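Local coordinates for putative nisin-resistance protein (Streptococcus agalactiae 515, PDB 4Y68) that probably acts as a serine peptidase of family S41 that recognises and cleaves the lantibiotic nisin, giving the bacterium resistance to it, at residues K131-Q142 with A203-I211; A173-F182 with K192-P200. All blocks are in the same frame, centred on the assembly; numbering follows the deposited sequence.

Contact 1 (K131-Q142 with A203-I211); sequences KRSISHYSGKLQ and ALKISRKTI
Lys131 and Ala203 open a helix-against-loop contact in the S41 peptidase domain, where the first turns of helix 131-147 pack on the chain leading from strand 191-195 to strand 218-222. The long lysine can span this edge. Beyond CB, its CG and then its CE approach Ala203 O, CE to 3.5 Å. A bend at the last torsion (chi4 -79°) then brings NZ to a hydrogen bond of 3.0 Å with Ala203 O. Water also donates to Ala203 O and to Ser135 OG, bridging helix and loop; the short serine hydroxyl itself donates to Lys131 O one turn back. Deeper in, apolar branches take over. Leu204 CD2 meets Ile134 CD1 at 3.6 Å, the two side chains crossing at about a right angle; Leu204 also rests on Ile166 and Ile134 on Pro167, both of helix 165-171. Ser138 is small enough to admit Leu204 CB and CD1 beside its OG, which donates a hydrogen bond to a second water that in turn donates to Leu204 O and Ser135 O. One helical turn on, Gln142 comes from the opposite direction to Ile206 and bends at chi2 (88°), packing NE2 against the Ile206 CG2 methyl (3.3 Å) and letting NE2 donate to a third water.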
loop_
_atom_site.group_PDB
_atom_site.type_symbol
_atom_site.label_atom_id
_atom_site.label_comp_id
_atom_site.label_asym_id
_atom_site.label_seq_id
_atom_site.Cartn_x
_atom_site.Cartn_y
_atom_site.Cartn_z
ATOM N N LYS A 131 0.428 -17.304 1.679
ATOM C CA LYS A 131 -0.244 -17.569 0.407
ATOM C C LYS A 131 -1.732 -17.890 0.541
ATOM O O LYS A 131 -2.546 -17.508 -0.309
ATOM C CB LYS A 131 0.477 -18.728 -0.283
ATOM C CG LYS A 131 0.187 -18.953 -1.750
ATOM C CD LYS A 131 1.045 -20.135 -2.242
ATOM C CE LYS A 131 1.298 -20.109 -3.750
ATOM N NZ LYS A 131 0.172 -20.592 -4.600
ATOM N N ARG A 132 -2.085 -18.610 1.598
ATOM C CA ARG A 132 -3.465 -19.055 1.763
ATOM C C ARG A 132 -4.372 -17.873 2.045
ATOM O O ARG A 132 -5.394 -17.709 1.386
ATOM C CB ARG A 132 -3.587 -20.102 2.880
ATOM C CG ARG A 132 -5.023 -20.593 3.091
ATOM C CD ARG A 132 -5.132 -21.758 4.095
ATOM N NE ARG A 132 -4.820 -23.055 3.488
ATOM C CZ ARG A 132 -3.663 -23.701 3.639
ATOM N NH1 ARG A 132 -2.696 -23.178 4.390
ATOM N NH2 ARG A 132 -3.472 -24.874 3.043
ATOM N N SER A 133 -3.983 -17.050 3.012
ATOM C CA SER A 133 -4.762 -15.876 3.378
ATOM C C SER A 133 -4.945 -14.920 2.210
ATOM O O SER A 133 -6.042 -14.389 2.002
ATOM C CB SER A 133 -4.102 -15.117 4.532
ATOM O OG SER A 133 -3.868 -15.944 5.647
ATOM N N ILE A 134 -3.865 -14.660 1.474
ATOM C CA ILE A 134 -3.942 -13.632 0.444
ATOM C C ILE A 134 -4.723 -14.165 -0.729
ATOM O O ILE A 134 -5.355 -13.397 -1.427
ATOM C CB ILE A 134 -2.553 -13.131 -0.047
ATOM C CG1 ILE A 134 -1.809 -14.231 -0.794
ATOM C CG2 ILE A 134 -1.736 -12.539 1.105
ATOM C CD1 ILE A 134 -0.486 -13.762 -1.421
ATOM N N SER A 135 -4.697 -15.481 -0.936
ATOM C CA SER A 135 -5.494 -16.103 -1.997
ATOM C C SER A 135 -6.998 -16.173 -1.634
ATOM O O SER A 135 -7.879 -16.067 -2.497
ATOM C CB SER A 135 -4.962 -17.505 -2.301
ATOM O OG SER A 135 -3.577 -17.461 -2.640
ATOM N N HIS A 136 -7.289 -16.345 -0.352
ATOM C CA HIS A 136 -8.665 -16.252 0.101
ATOM C C HIS A 136 -9.196 -14.829 -0.103
ATOM O O HIS A 136 -10.328 -14.648 -0.529
ATOM C CB HIS A 136 -8.789 -16.674 1.565
ATOM C CG HIS A 136 -10.159 -16.470 2.125
ATOM N ND1 HIS A 136 -10.380 -15.993 3.398
ATOM C CD2 HIS A 136 -11.380 -16.657 1.573
ATOM C CE1 HIS A 136 -11.683 -15.895 3.607
ATOM N NE2 HIS A 136 -12.311 -16.292 2.516
ATOM N N TYR A 137 -8.372 -13.818 0.167
ATOM C CA TYR A 137 -8.802 -12.430 -0.013
ATOM C C TYR A 137 -9.059 -12.129 -1.488
ATOM O O TYR A 137 -10.139 -11.677 -1.843
ATOM C CB TYR A 137 -7.758 -11.466 0.562
ATOM C CG TYR A 137 -8.086 -9.965 0.499
ATOM C CD1 TYR A 137 -8.137 -9.277 -0.716
ATOM C CD2 TYR A 137 -8.267 -9.231 1.669
ATOM C CE1 TYR A 137 -8.404 -7.895 -0.754
ATOM C CE2 TYR A 137 -8.521 -7.853 1.650
ATOM C CZ TYR A 137 -8.586 -7.198 0.442
ATOM O OH TYR A 137 -8.843 -5.856 0.434
ATOM N N SER A 138 -8.076 -12.395 -2.347
ATOM C CA SER A 138 -8.239 -12.132 -3.775
ATOM C C SER A 138 -9.316 -13.023 -4.395
ATOM O O SER A 138 -10.078 -12.565 -5.246
ATOM C CB SER A 138 -6.911 -12.302 -4.524
ATOM O OG SER A 138 -6.352 -13.612 -4.376
ATOM N N GLY A 139 -9.384 -14.282 -3.971
ATOM C CA GLY A 139 -10.370 -15.224 -4.504
ATOM C C GLY A 139 -11.797 -14.773 -4.260
ATOM O O GLY A 139 -12.660 -14.836 -5.140
ATOM N N LYS A 140 -12.041 -14.291 -3.049
ATOM C CA LYS A 140 -13.332 -13.722 -2.693
ATOM C C LYS A 140 -13.710 -12.577 -3.648
ATOM O O LYS A 140 -14.861 -12.458 -4.067
ATOM C CB LYS A 140 -13.288 -13.238 -1.238
ATOM C CG LYS A 140 -14.414 -13.717 -0.341
ATOM C CD LYS A 140 -15.482 -12.637 -0.196
ATOM C CE LYS A 140 -16.512 -12.987 0.888
ATOM N NZ LYS A 140 -15.980 -12.915 2.301
ATOM N N LEU A 141 -12.745 -11.730 -3.995
ATOM C CA LEU A 141 -13.015 -10.615 -4.886
ATOM C C LEU A 141 -13.278 -11.121 -6.299
ATOM O O LEU A 141 -14.273 -10.760 -6.931
ATOM C CB LEU A 141 -11.849 -9.623 -4.889
ATOM C CG LEU A 141 -11.912 -8.587 -3.773
ATOM C CD1 LEU A 141 -10.604 -7.850 -3.629
ATOM C CD2 LEU A 141 -13.037 -7.609 -4.059
ATOM N N GLN A 142 -12.362 -11.947 -6.786
ATOM C CA GLN A 142 -12.493 -12.582 -8.083
ATOM C C GLN A 142 -13.893 -13.208 -8.242
ATOM O O GLN A 142 -14.583 -12.944 -9.222
ATOM C CB GLN A 142 -11.394 -13.626 -8.247
ATOM C CG GLN A 142 -11.451 -14.441 -9.515
ATOM C CD GLN A 142 -10.716 -13.799 -10.658
ATOM O OE1 GLN A 142 -10.899 -12.611 -10.959
ATOM N NE2 GLN A 142 -9.869 -14.577 -11.310
ATOM N N ALA A 203 0.825 -16.804 -7.973
ATOM C CA ALA A 203 0.689 -17.122 -6.558
ATOM C C ALA A 203 -0.766 -17.153 -6.036
ATOM O O ALA A 203 -1.078 -17.923 -5.143
ATOM C CB ALA A 203 1.481 -16.141 -5.749
ATOM N N LEU A 204 -1.637 -16.306 -6.572
ATOM C CA LEU A 204 -3.029 -16.266 -6.151
ATOM C C LEU A 204 -3.876 -17.287 -6.921
ATOM O O LEU A 204 -5.093 -17.360 -6.735
ATOM C CB LEU A 204 -3.601 -14.868 -6.361
ATOM C CG LEU A 204 -2.736 -13.695 -5.888
ATOM C CD1 LEU A 204 -3.386 -12.351 -6.215
ATOM C CD2 LEU A 204 -2.460 -13.807 -4.404
ATOM N N LYS A 205 -3.216 -18.049 -7.793
ATOM C CA LYS A 205 -3.870 -18.930 -8.771
ATOM C C LYS A 205 -4.986 -18.208 -9.504
ATOM O O LYS A 205 -6.089 -18.724 -9.630
ATOM C CB LYS A 205 -4.418 -20.204 -8.108
ATOM C CG LYS A 205 -3.446 -20.866 -7.116
ATOM C CD LYS A 205 -3.727 -22.362 -6.966
ATOM C CE LYS A 205 -2.924 -22.978 -5.826
ATOM N NZ LYS A 205 -3.306 -24.408 -5.562
ATOM N N ILE A 206 -4.692 -17.000 -9.966
ATOM C CA ILE A 206 -5.601 -16.242 -10.809
ATOM C C ILE A 206 -4.985 -16.136 -12.200
ATOM O O ILE A 206 -3.783 -15.939 -12.336
ATOM C CB ILE A 206 -5.862 -14.838 -10.248
ATOM C CG1 ILE A 206 -6.651 -14.913 -8.943
ATOM C CG2 ILE A 206 -6.602 -13.987 -11.270
ATOM C CD1 ILE A 206 -7.080 -13.558 -8.425
ATOM N N SER A 207 -5.807 -16.273 -13.231
ATOM C CA SER A 207 -5.287 -16.365 -14.584
ATOM C C SER A 207 -5.232 -15.028 -15.277
ATOM O O SER A 207 -6.200 -14.246 -15.259
ATOM C CB SER A 207 -6.131 -17.319 -15.432
ATOM O OG SER A 207 -5.749 -17.209 -16.797
ATOM N N ARG A 208 -4.117 -14.790 -15.946
ATOM C CA ARG A 208 -3.938 -13.529 -16.650
ATOM C C ARG A 208 -5.003 -13.347 -17.739
ATOM O O ARG A 208 -5.255 -12.236 -18.190
ATOM C CB ARG A 208 -2.515 -13.459 -17.200
ATOM C CG ARG A 208 -1.493 -13.692 -16.096
ATOM C CD ARG A 208 -0.116 -13.061 -16.350
ATOM N NE ARG A 208 0.695 -13.072 -15.122
ATOM C CZ ARG A 208 0.857 -12.010 -14.334
ATOM N NH1 ARG A 208 0.282 -10.856 -14.658
ATOM N NH2 ARG A 208 1.591 -12.093 -13.226
ATOM N N LYS A 209 -5.684 -14.426 -18.117
ATOM C CA LYS A 209 -6.726 -14.308 -19.134
ATOM C C LYS A 209 -7.966 -13.606 -18.594
ATOM O O LYS A 209 -8.848 -13.215 -19.376
ATOM C CB LYS A 209 -7.105 -15.686 -19.700
ATOM C CG LYS A 209 -6.027 -16.310 -20.612
ATOM C CD LYS A 209 -5.885 -15.536 -21.932
ATOM C CE LYS A 209 -4.641 -15.945 -22.734
ATOM N NZ LYS A 209 -4.727 -17.310 -23.349
ATOM N N THR A 210 -8.037 -13.424 -17.273
ATOM C CA THR A 210 -9.198 -12.751 -16.696
ATOM C C THR A 210 -8.974 -11.255 -16.511
ATOM O O THR A 210 -9.931 -10.504 -16.287
ATOM C CB THR A 210 -9.604 -13.366 -15.347
ATOM O OG1 THR A 210 -8.564 -13.177 -14.384
ATOM C CG2 THR A 210 -9.867 -14.861 -15.499
ATOM N N ILE A 211 -7.724 -10.816 -16.637
ATOM C CA ILE A 211 -7.390 -9.396 -16.496
ATOM C C ILE A 211 -8.180 -8.516 -17.437
ATOM O O ILE A 211 -8.185 -8.750 -18.646
ATOM C CB ILE A 211 -5.908 -9.122 -16.770
ATOM C CG1 ILE A 211 -5.025 -9.891 -15.793
ATOM C CG2 ILE A 211 -5.650 -7.628 -16.726
ATOM C CD1 ILE A 211 -3.530 -9.871 -16.133
HETATM O O HOH W 1 -7.161 -16.172 -5.557
HETATM O O HOH W 2 -2.976 -19.871 -4.062
HETATM O O HOH W 3 -8.851 -17.237 -12.103
#

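Contact 2 (A173-F182 with K192-P200)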
loop_
_atom_site.group_PDB
_atom_site.type_symbol
_atom_site.label_atom_id
_atom_site.label_comp_id
_atom_site.label_asym_id
_atom_site.label_seq_id
_atom_site.Cartn_x
_atom_site.Cartn_y
_atom_site.Cartn_z
ATOM N N ALA A 173 -8.240 -7.754 -10.478
ATOM C CA ALA A 173 -7.562 -7.902 -11.767
ATOM C C ALA A 173 -8.537 -7.811 -12.922
ATOM O O ALA A 173 -8.252 -7.172 -13.928
ATOM C CB ALA A 173 -6.794 -9.223 -11.835
ATOM N N SER A 174 -9.695 -8.441 -12.772
ATOM C CA SER A 174 -10.675 -8.488 -13.852
ATOM C C SER A 174 -11.191 -7.108 -14.266
ATOM O O SER A 174 -11.740 -6.956 -15.372
ATOM C CB SER A 174 -11.865 -9.396 -13.453
ATOM O OG SER A 174 -12.819 -8.700 -12.654
ATOM N N ILE A 175 -11.040 -6.097 -13.406
ATOM C CA ILE A 175 -11.489 -4.753 -13.786
ATOM C C ILE A 175 -10.341 -3.756 -13.942
ATOM O O ILE A 175 -10.564 -2.545 -14.015
ATOM C CB ILE A 175 -12.520 -4.149 -12.786
ATOM C CG1 ILE A 175 -12.057 -4.297 -11.342
ATOM C CG2 ILE A 175 -13.914 -4.795 -12.959
ATOM C CD1 ILE A 175 -13.025 -3.715 -10.342
ATOM N N LEU A 176 -9.120 -4.259 -14.037
ATOM C CA LEU A 176 -7.966 -3.383 -14.261
ATOM C C LEU A 176 -7.242 -3.716 -15.579
ATOM O O LEU A 176 -7.300 -4.830 -16.072
ATOM C CB LEU A 176 -6.980 -3.474 -13.087
ATOM C CG LEU A 176 -7.309 -2.748 -11.769
ATOM C CD1 LEU A 176 -6.414 -3.265 -10.645
ATOM C CD2 LEU A 176 -7.175 -1.258 -11.906
ATOM N N PRO A 177 -6.535 -2.738 -16.138
ATOM C CA PRO A 177 -5.808 -2.909 -17.396
ATOM C C PRO A 177 -4.688 -3.913 -17.243
ATOM O O PRO A 177 -4.098 -3.969 -16.159
ATOM C CB PRO A 177 -5.230 -1.506 -17.669
ATOM C CG PRO A 177 -6.018 -0.602 -16.837
ATOM C CD PRO A 177 -6.423 -1.366 -15.623
ATOM N N ASN A 178 -4.391 -4.685 -18.286
ATOM C CA ASN A 178 -3.143 -5.446 -18.311
ATOM C C ASN A 178 -2.036 -4.543 -18.834
ATOM O O ASN A 178 -1.530 -4.734 -19.929
ATOM C CB ASN A 178 -3.270 -6.698 -19.174
ATOM C CG ASN A 178 -2.038 -7.570 -19.113
ATOM O OD1 ASN A 178 -1.335 -7.609 -18.107
ATOM N ND2 ASN A 178 -1.763 -8.267 -20.197
ATOM N N ASP A 179 -1.689 -3.537 -18.049
ATOM C CA ASP A 179 -0.810 -2.456 -18.494
ATOM C C ASP A 179 -0.287 -1.730 -17.255
ATOM O O ASP A 179 -0.445 -2.203 -16.131
ATOM C CB ASP A 179 -1.582 -1.473 -19.401
ATOM C CG ASP A 179 -0.684 -0.706 -20.381
ATOM O OD1 ASP A 179 0.491 -0.416 -20.070
ATOM O OD2 ASP A 179 -1.170 -0.393 -21.487
ATOM N N THR A 180 0.270 -0.552 -17.471
ATOM C CA THR A 180 0.784 0.276 -16.405
ATOM C C THR A 180 -0.293 0.587 -15.364
ATOM O O THR A 180 -1.397 0.964 -15.698
ATOM C CB THR A 180 1.355 1.581 -16.980
ATOM O OG1 THR A 180 2.606 1.303 -17.631
ATOM C CG2 THR A 180 1.564 2.598 -15.885
ATOM N N LEU A 181 0.039 0.385 -14.098
ATOM C CA LEU A 181 -0.857 0.743 -13.007
ATOM C C LEU A 181 -0.493 2.106 -12.409
ATOM O O LEU A 181 -1.361 2.970 -12.273
ATOM C CB LEU A 181 -0.836 -0.347 -11.937
ATOM C CG LEU A 181 -1.851 -1.488 -12.084
ATOM C CD1 LEU A 181 -2.520 -1.554 -13.447
ATOM C CD2 LEU A 181 -1.228 -2.814 -11.714
ATOM N N PHE A 182 0.770 2.282 -12.025
ATOM C CA PHE A 182 1.305 3.593 -11.649
ATOM C C PHE A 182 2.825 3.561 -11.856
ATOM O O PHE A 182 3.380 2.501 -12.107
ATOM C CB PHE A 182 0.939 3.976 -10.192
ATOM C CG PHE A 182 1.399 2.972 -9.166
ATOM C CD1 PHE A 182 0.586 1.915 -8.793
ATOM C CD2 PHE A 182 2.648 3.074 -8.591
ATOM C CE1 PHE A 182 1.013 0.982 -7.861
ATOM C CE2 PHE A 182 3.073 2.145 -7.650
ATOM C CZ PHE A 182 2.265 1.102 -7.288
ATOM N N LYS A 192 10.533 3.692 -12.465
ATOM C CA LYS A 192 10.026 2.349 -12.718
ATOM C C LYS A 192 8.503 2.349 -12.801
ATOM O O LYS A 192 7.830 3.374 -12.603
ATOM C CB LYS A 192 10.506 1.382 -11.636
ATOM C CG LYS A 192 12.013 1.150 -11.642
ATOM C CD LYS A 192 12.424 0.167 -10.535
ATOM C CE LYS A 192 13.891 -0.285 -10.680
ATOM N NZ LYS A 192 14.233 -1.473 -9.806
ATOM N N THR A 193 7.953 1.190 -13.108
ATOM C CA THR A 193 6.528 1.107 -13.369
ATOM C C THR A 193 5.981 -0.124 -12.680
ATOM O O THR A 193 6.597 -1.166 -12.742
ATOM C CB THR A 193 6.245 1.055 -14.886
ATOM O OG1 THR A 193 6.472 2.350 -15.457
ATOM C CG2 THR A 193 4.802 0.654 -15.152
ATOM N N ILE A 194 4.856 0.001 -11.980
ATOM C CA ILE A 194 4.128 -1.189 -11.543
ATOM C C ILE A 194 3.028 -1.501 -12.580
ATOM O O ILE A 194 2.130 -0.693 -12.798
ATOM C CB ILE A 194 3.514 -1.012 -10.151
ATOM C CG1 ILE A 194 4.604 -0.778 -9.098
ATOM C CG2 ILE A 194 2.617 -2.202 -9.800
ATOM C CD1 ILE A 194 5.653 -1.899 -9.009
ATOM N N THR A 195 3.149 -2.641 -13.254
ATOM C CA THR A 195 2.174 -3.096 -14.241
ATOM C C THR A 195 1.480 -4.314 -13.679
ATOM O O THR A 195 1.913 -4.866 -12.666
ATOM C CB THR A 195 2.811 -3.507 -15.617
ATOM O OG1 THR A 195 3.612 -4.687 -15.440
ATOM C CG2 THR A 195 3.678 -2.410 -16.176
ATOM N N MET A 196 0.432 -4.760 -14.355
ATOM C CA MET A 196 -0.271 -5.941 -13.904
ATOM C C MET A 196 0.668 -7.154 -13.925
ATOM O O MET A 196 0.553 -8.017 -13.079
ATOM C CB MET A 196 -1.530 -6.167 -14.751
ATOM C CG MET A 196 -2.479 -7.237 -14.211
ATOM S SD MET A 196 -2.998 -7.036 -12.488
ATOM C CE MET A 196 -4.128 -5.670 -12.615
ATOM N N LYS A 197 1.633 -7.193 -14.842
ATOM C CA LYS A 197 2.662 -8.260 -14.848
ATOM C C LYS A 197 3.562 -8.324 -13.598
ATOM O O LYS A 197 3.908 -9.401 -13.124
ATOM C CB LYS A 197 3.557 -8.115 -16.075
ATOM C CG LYS A 197 2.804 -8.110 -17.376
ATOM C CD LYS A 197 3.511 -7.253 -18.437
ATOM C CE LYS A 197 4.593 -8.020 -19.218
ATOM N NZ LYS A 197 5.785 -8.438 -18.411
ATOM N N ASN A 198 3.976 -7.183 -13.068
ATOM C CA ASN A 198 4.732 -7.200 -11.816
ATOM C C ASN A 198 3.923 -7.735 -10.613
ATOM O O ASN A 198 4.462 -7.831 -9.505
ATOM C CB ASN A 198 5.250 -5.805 -11.455
ATOM C CG ASN A 198 5.992 -5.136 -12.582
ATOM O OD1 ASN A 198 5.764 -3.955 -12.847
ATOM N ND2 ASN A 198 6.874 -5.876 -13.263
ATOM N N ILE A 199 2.640 -8.043 -10.817
ATOM C CA ILE A 199 1.793 -8.533 -9.734
ATOM C C ILE A 199 1.800 -10.050 -9.764
ATOM O O ILE A 199 1.436 -10.639 -10.772
ATOM C CB ILE A 199 0.334 -8.030 -9.853
ATOM C CG1 ILE A 199 0.294 -6.513 -10.043
ATOM C CG2 ILE A 199 -0.484 -8.449 -8.621
ATOM C CD1 ILE A 199 0.647 -5.741 -8.791
ATOM N N PRO A 200 2.225 -10.691 -8.668
ATOM C CA PRO A 200 2.327 -12.157 -8.658
ATOM C C PRO A 200 0.979 -12.861 -8.690
ATOM O O PRO A 200 0.611 -13.488 -7.708
ATOM C CB PRO A 200 3.047 -12.445 -7.334
ATOM C CG PRO A 200 3.822 -11.217 -7.063
ATOM C CD PRO A 200 2.931 -10.091 -7.528
HETATM O O HOH W 4 0.764 -5.726 -17.390
#
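Phe182 and Ile194 pair across a beta hairpin, strands 180-185 and 191-195, at a classic beta bulge: Leu181 and Phe182 both face Ile194. Ile194 O accepts from Leu181 N at 2.7 Å and only weakly from Phe182 N, while Ile194 N returns a bond to Phe182 O. Beside the bulge, Met196 N donates to Asp179 O. The tight part is apolar. A chi1 of 57° turns the Phe182 ring alongside Ile194, whose CB sits over the ring face in a CH-pi contact, 4.0 Å from the centroid; the branched isoleucine also sets CG1 3.5 Å from Phe182 CZ. Met196 follows the strand, and its flexible chain, bent at chi2 and chi3, turns CE to within 3.6 Å of Leu176 CB and 4.2 Å of Leu181 CD2. Ile169 of helix 165-171 also packs against this methionine. Toward solvent the packing gives way to polar groups on the exposed residues Asn178, Asp179 and Lys197. Here the carboxylate of Asp179 turns back on its own chain, OD1 accepting from Thr180 N. At this exposed edge a water links the two segments, donating to Asn178 OD1 at 2.9 Å and accepting from Lys197 N at 3.1 Å.

How the contacts relate
Both contacts are partly buried, and each has an apolar interior and water-bridged margins, but they join different elements. Contact 1 sets a helix against a loop, so side chains and bridging waters do most of the joining; contact 2 joins two strands and their flanking loops by direct backbone bonds and apolar packing, with a larger buried area. Helix 165-171 is common ground, since side chains of both contacts rest on it. In sequence, contact 2 falls between the two segments of contact 1, and their centres are about 14 Å apart. They meet at Arg208, whose guanidinium probably bonds the carbonyls of Met196 and Ile199, and at Ile211, whose CD1 packs 3.4 Å from Met196 CG.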